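Local coordinates for alpha-L-rhamnosidase (PDB 6GSZ), which probably hydrolyses alpha-L-rhamnosides, releasing their terminal non-reducing alpha-L-rhamnose residues, as a calcium-binding glycoside hydrolase, at residues Ala153-Val166 against Asp191-Gly205. Residues are numbered along the deposited sequence; the frame is centred on the assembly and turned at random.
Sequences ALGLYEARINDQRV and DLLKQGPNAIGVTVG. With CA (calcium ion), chain B.
With chi1 at -55° in Asn162 and -70° in Asn198, each CG stands beside its own backbone N, and the two amides meet with planes 39° apart. Asn162 ND2 spends its hydrogens on Asn198 OD1 (2.8 Å) and Leu192 O (3.0 Å), both close to its amide plane, which fixes the rotation of the group. Asn162 OD1 accepts from Ala199 N at 3.0 Å, while Asn198 OD1 accepts a second bond from Lys194 N. One side chain thus ties the type I' turn Ile161-Gln164 both to the loop at Leu192 and to the start of strand 196-205.

From Asn162-Ala199 to Leu156-Gly205 the backbones pair antiparallel; Arg160 N meets Gly201 O at 2.8 Å, nearly along the C=O axis. On one face Val202 CG1 packs against Tyr157 CB (3.8 Å) and Ile200 CD1 against Ile161 CG1 (4.1 Å). The other face carries Glu158, whose extended chain delivers OE1 to calcium at 2.3 Å; Arg165 NE forms a salt bridge with Glu158 OE2, met from above the carboxylate plane. The hairpin that turns at Ile161-Gln164 and strand 196-205 belong to an antiparallel sheet of the N-terminal alpha-L-rhamnosidase domain, whose Glu158 face contributes a calcium ligand, Ser392 completing the protein part of the site.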
loop_
_atom_site.group_PDB
_atom_site.type_symbol
_atom_site.label_atom_id
_atom_site.label_comp_id
_atom_site.label_asym_id
_atom_site.label_seq_id
_atom_site.Cartn_x
_atom_site.Cartn_y
_atom_site.Cartn_z
ATOM N N ALA A 153 -15.156 13.038 7.114
ATOM C CA ALA A 153 -16.130 12.525 8.063
ATOM C C ALA A 153 -15.430 11.995 9.298
ATOM O O ALA A 153 -14.250 11.562 9.241
ATOM C CB ALA A 153 -16.905 11.389 7.436
ATOM N N LEU A 154 -16.176 12.000 10.394
ATOM C CA LEU A 154 -15.845 11.203 11.556
ATOM C C LEU A 154 -16.524 9.854 11.314
ATOM O O LEU A 154 -17.682 9.625 11.730
ATOM C CB LEU A 154 -16.313 11.909 12.820
ATOM C CG LEU A 154 -15.429 13.033 13.341
ATOM C CD1 LEU A 154 -15.208 14.128 12.324
ATOM C CD2 LEU A 154 -16.027 13.554 14.649
ATOM N N GLY A 155 -15.874 9.027 10.525
ATOM C CA GLY A 155 -16.450 7.887 9.860
ATOM C C GLY A 155 -15.973 7.838 8.446
ATOM O O GLY A 155 -14.766 8.055 8.186
ATOM N N LEU A 156 -16.868 7.502 7.524
ATOM C CA LEU A 156 -16.613 7.473 6.077
ATOM C C LEU A 156 -17.769 8.172 5.387
ATOM O O LEU A 156 -18.903 8.139 5.935
ATOM C CB LEU A 156 -16.509 6.030 5.601
ATOM C CG LEU A 156 -15.365 5.206 6.215
ATOM C CD1 LEU A 156 -15.482 3.714 5.825
ATOM C CD2 LEU A 156 -13.975 5.762 5.866
ATOM N N TYR A 157 -17.572 8.766 4.227
ATOM C CA TYR A 157 -18.624 9.527 3.582
ATOM C C TYR A 157 -18.773 9.156 2.110
ATOM O O TYR A 157 -17.815 8.777 1.418
ATOM C CB TYR A 157 -18.444 11.049 3.731
ATOM C CG TYR A 157 -17.280 11.529 2.923
ATOM C CD1 TYR A 157 -15.995 11.534 3.439
ATOM C CD2 TYR A 157 -17.460 11.923 1.587
ATOM C CE1 TYR A 157 -14.915 11.911 2.651
ATOM C CE2 TYR A 157 -16.380 12.266 0.787
ATOM C CZ TYR A 157 -15.116 12.254 1.327
ATOM O OH TYR A 157 -14.070 12.542 0.483
ATOM N N GLU A 158 -19.974 9.397 1.588
ATOM C CA GLU A 158 -20.271 9.415 0.168
ATOM C C GLU A 158 -21.152 10.632 -0.085
ATOM O O GLU A 158 -22.265 10.696 0.467
ATOM C CB GLU A 158 -21.008 8.165 -0.287
ATOM C CG GLU A 158 -21.335 8.129 -1.748
ATOM C CD GLU A 158 -21.806 6.753 -2.228
ATOM O OE1 GLU A 158 -22.030 5.849 -1.382
ATOM O OE2 GLU A 158 -21.912 6.571 -3.437
ATOM N N ALA A 159 -20.707 11.581 -0.895
ATOM C CA ALA A 159 -21.402 12.822 -1.180
ATOM C C ALA A 159 -22.012 12.824 -2.579
ATOM O O ALA A 159 -21.489 12.234 -3.521
ATOM C CB ALA A 159 -20.491 14.017 -1.036
ATOM N N ARG A 160 -23.175 13.481 -2.672
ATOM C CA ARG A 160 -23.884 13.671 -3.941
ATOM C C ARG A 160 -24.285 15.146 -4.034
ATOM O O ARG A 160 -24.762 15.738 -3.047
ATOM C CB ARG A 160 -25.148 12.806 -4.019
ATOM C CG ARG A 160 -24.924 11.321 -3.768
ATOM C CD ARG A 160 -26.124 10.417 -3.968
ATOM N NE ARG A 160 -26.353 10.265 -5.402
ATOM C CZ ARG A 160 -25.677 9.439 -6.209
ATOM N NH1 ARG A 160 -24.731 8.655 -5.720
ATOM N NH2 ARG A 160 -25.963 9.400 -7.504
ATOM N N ILE A 161 -24.177 15.734 -5.226
ATOM C CA ILE A 161 -24.655 17.069 -5.459
ATOM C C ILE A 161 -25.655 16.991 -6.608
ATOM O O ILE A 161 -25.323 16.495 -7.697
ATOM C CB ILE A 161 -23.533 18.055 -5.785
ATOM C CG1 ILE A 161 -22.695 18.310 -4.536
ATOM C CG2 ILE A 161 -24.102 19.364 -6.339
ATOM C CD1 ILE A 161 -21.396 19.096 -4.833
ATOM N N ASN A 162 -26.914 17.387 -6.351
ATOM C CA ASN A 162 -27.982 17.244 -7.350
ATOM C C ASN A 162 -28.049 15.808 -7.911
ATOM O O ASN A 162 -28.132 15.610 -9.131
ATOM C CB ASN A 162 -27.827 18.300 -8.442
ATOM C CG ASN A 162 -27.781 19.712 -7.897
ATOM O OD1 ASN A 162 -28.603 20.070 -7.046
ATOM N ND2 ASN A 162 -26.889 20.561 -8.387
ATOM N N ASP A 163 -27.988 14.816 -7.003
ATOM C CA ASP A 163 -28.009 13.365 -7.303
ATOM C C ASP A 163 -26.887 12.903 -8.241
ATOM O O ASP A 163 -27.039 11.876 -8.906
ATOM C CB ASP A 163 -29.359 12.885 -7.851
ATOM C CG ASP A 163 -29.538 11.367 -7.726
ATOM O OD1 ASP A 163 -28.960 10.726 -6.754
ATOM O OD2 ASP A 163 -30.229 10.817 -8.588
ATOM N N GLN A 164 -25.767 13.608 -8.266
ATOM C CA GLN A 164 -24.572 13.137 -8.958
ATOM C C GLN A 164 -23.510 12.843 -7.901
ATOM O O GLN A 164 -23.188 13.727 -7.077
ATOM C CB GLN A 164 -24.089 14.219 -9.907
ATOM C CG GLN A 164 -25.118 14.608 -10.949
ATOM C CD GLN A 164 -24.942 16.046 -11.383
ATOM O OE1 GLN A 164 -25.182 17.018 -10.621
ATOM N NE2 GLN A 164 -24.512 16.184 -12.614
ATOM N N ARG A 165 -22.920 11.649 -7.957
ATOM C CA ARG A 165 -21.880 11.312 -7.007
ATOM C C ARG A 165 -20.716 12.300 -7.133
ATOM O O ARG A 165 -20.263 12.578 -8.233
ATOM C CB ARG A 165 -21.391 9.871 -7.186
ATOM C CG ARG A 165 -20.589 9.408 -5.966
ATOM C CD ARG A 165 -19.957 8.063 -6.170
ATOM N NE ARG A 165 -19.588 7.465 -4.897
ATOM C CZ ARG A 165 -18.410 7.663 -4.282
ATOM N NH1 ARG A 165 -17.529 8.561 -4.753
ATOM N NH2 ARG A 165 -18.123 6.929 -3.217
ATOM N N VAL A 166 -20.192 12.764 -6.000
ATOM C CA VAL A 166 -19.015 13.617 -5.973
ATOM C C VAL A 166 -17.776 12.733 -5.942
ATOM O O VAL A 166 -17.537 12.050 -4.990
ATOM C CB VAL A 166 -18.988 14.589 -4.794
ATOM C CG1 VAL A 166 -17.717 15.412 -4.755
ATOM C CG2 VAL A 166 -20.247 15.455 -4.789
ATOM N N ASP A 191 -19.036 21.213 -12.444
ATOM C CA ASP A 191 -19.976 20.733 -13.444
ATOM C C ASP A 191 -21.193 20.052 -12.792
ATOM O O ASP A 191 -22.139 19.698 -13.514
ATOM C CB ASP A 191 -19.259 19.812 -14.424
ATOM C CG ASP A 191 -18.295 20.528 -15.367
ATOM O OD1 ASP A 191 -18.352 21.807 -15.484
ATOM O OD2 ASP A 191 -17.504 19.803 -16.000
ATOM N N LEU A 192 -21.178 19.851 -11.466
ATOM C CA LEU A 192 -22.318 19.215 -10.781
ATOM C C LEU A 192 -23.346 20.261 -10.361
ATOM O O LEU A 192 -24.509 19.911 -10.119
ATOM C CB LEU A 192 -21.825 18.451 -9.544
ATOM C CG LEU A 192 -20.739 17.413 -9.776
ATOM C CD1 LEU A 192 -20.488 16.605 -8.523
ATOM C CD2 LEU A 192 -21.056 16.476 -10.910
ATOM N N LEU A 193 -22.927 21.526 -10.217
ATOM C CA LEU A 193 -23.851 22.583 -9.847
ATOM C C LEU A 193 -24.746 22.954 -11.028
ATOM O O LEU A 193 -24.461 22.677 -12.213
ATOM C CB LEU A 193 -23.093 23.820 -9.393
ATOM C CG LEU A 193 -22.214 23.676 -8.162
ATOM C CD1 LEU A 193 -21.467 24.997 -7.910
ATOM C CD2 LEU A 193 -23.068 23.354 -6.970
ATOM N N LYS A 194 -25.839 23.625 -10.679
ATOM C CA LYS A 194 -26.642 24.301 -11.674
ATOM C C LYS A 194 -26.958 25.706 -11.165
ATOM O O LYS A 194 -26.763 26.075 -9.990
ATOM C CB LYS A 194 -27.861 23.449 -12.034
ATOM C CG LYS A 194 -28.631 22.907 -10.847
ATOM C CD LYS A 194 -29.738 21.915 -11.196
ATOM C CE LYS A 194 -30.478 21.473 -9.948
ATOM N NZ LYS A 194 -31.637 20.602 -10.263
ATOM N N GLN A 195 -27.370 26.537 -12.108
ATOM C CA GLN A 195 -27.761 27.877 -11.800
ATOM C C GLN A 195 -29.028 27.834 -10.947
ATOM O O GLN A 195 -29.949 27.095 -11.242
ATOM C CB GLN A 195 -28.051 28.599 -13.122
ATOM C CG GLN A 195 -27.973 30.097 -12.995
ATOM C CD GLN A 195 -26.566 30.521 -12.664
ATOM O OE1 GLN A 195 -25.655 30.348 -13.455
ATOM N NE2 GLN A 195 -26.383 31.088 -11.487
ATOM N N GLY A 196 -29.047 28.626 -9.883
ATOM C CA GLY A 196 -30.229 28.696 -9.053
ATOM C C GLY A 196 -30.156 27.678 -7.915
ATOM O O GLY A 196 -29.149 27.546 -7.227
ATOM N N PRO A 197 -31.237 26.928 -7.669
ATOM C CA PRO A 197 -31.296 26.023 -6.509
ATOM C C PRO A 197 -30.451 24.769 -6.699
ATOM O O PRO A 197 -30.447 24.213 -7.792
ATOM C CB PRO A 197 -32.805 25.707 -6.367
ATOM C CG PRO A 197 -33.365 25.954 -7.717
ATOM C CD PRO A 197 -32.496 26.962 -8.424
ATOM N N ASN A 198 -29.794 24.346 -5.617
ATOM C CA ASN A 198 -28.931 23.163 -5.600
ATOM C C ASN A 198 -29.155 22.408 -4.286
ATOM O O ASN A 198 -29.575 23.010 -3.283
ATOM C CB ASN A 198 -27.446 23.518 -5.707
ATOM C CG ASN A 198 -27.043 24.049 -7.070
ATOM O OD1 ASN A 198 -26.553 23.280 -7.918
ATOM N ND2 ASN A 198 -27.236 25.356 -7.294
ATOM N N ALA A 199 -28.780 21.128 -4.279
ATOM C CA ALA A 199 -28.769 20.371 -3.052
ATOM C C ALA A 199 -27.494 19.546 -2.957
ATOM O O ALA A 199 -26.985 19.108 -3.980
ATOM C CB ALA A 199 -29.975 19.461 -2.958
ATOM N N ILE A 200 -27.043 19.348 -1.715
ATOM C CA ILE A 200 -25.958 18.411 -1.388
ATOM C C ILE A 200 -26.513 17.427 -0.371
ATOM O O ILE A 200 -27.209 17.833 0.593
ATOM C CB ILE A 200 -24.690 19.130 -0.908
ATOM C CG1 ILE A 200 -23.609 18.121 -0.547
ATOM C CG2 ILE A 200 -24.951 20.057 0.250
ATOM C CD1 ILE A 200 -22.210 18.704 -0.514
ATOM N N GLY A 201 -26.249 16.143 -0.603
ATOM C CA GLY A 201 -26.562 15.093 0.352
ATOM C C GLY A 201 -25.314 14.263 0.623
ATOM O O GLY A 201 -24.549 13.953 -0.309
ATOM N N VAL A 202 -25.073 13.901 1.877
ATOM C CA VAL A 202 -23.899 13.103 2.221
ATOM C C VAL A 202 -24.354 11.974 3.150
ATOM O O VAL A 202 -25.084 12.230 4.147
ATOM C CB VAL A 202 -22.804 13.926 2.930
ATOM C CG1 VAL A 202 -21.549 13.062 3.103
ATOM C CG2 VAL A 202 -22.461 15.196 2.155
ATOM N N THR A 203 -23.966 10.748 2.854
ATOM C CA THR A 203 -24.177 9.646 3.748
ATOM C C THR A 203 -22.898 9.367 4.507
ATOM O O THR A 203 -21.818 9.298 3.869
ATOM C CB THR A 203 -24.627 8.375 3.034
ATOM O OG1 THR A 203 -25.789 8.639 2.243
ATOM C CG2 THR A 203 -24.928 7.267 4.026
ATOM N N VAL A 204 -22.968 9.233 5.825
ATOM C CA VAL A 204 -21.849 8.946 6.689
ATOM C C VAL A 204 -22.049 7.606 7.367
ATOM O O VAL A 204 -23.080 7.385 7.962
ATOM C CB VAL A 204 -21.576 10.043 7.722
ATOM C CG1 VAL A 204 -20.438 9.686 8.685
ATOM C CG2 VAL A 204 -21.295 11.365 7.029
ATOM N N GLY A 205 -21.046 6.743 7.289
ATOM C CA GLY A 205 -20.949 5.462 7.971
ATOM C C GLY A 205 -19.821 5.423 8.983
ATOM O O GLY A 205 -19.021 6.358 9.036
HETATM CA CA CA B . -22.255 3.601 -1.906
HETATM O O HOH W 1 -24.803 9.523 -0.225
HETATM O O HOH W 2 -31.269 19.382 -7.392
HETATM O O HOH W 3 -24.149 4.227 -2.156
HETATM O O HOH W 4 -22.745 2.030 -3.415
#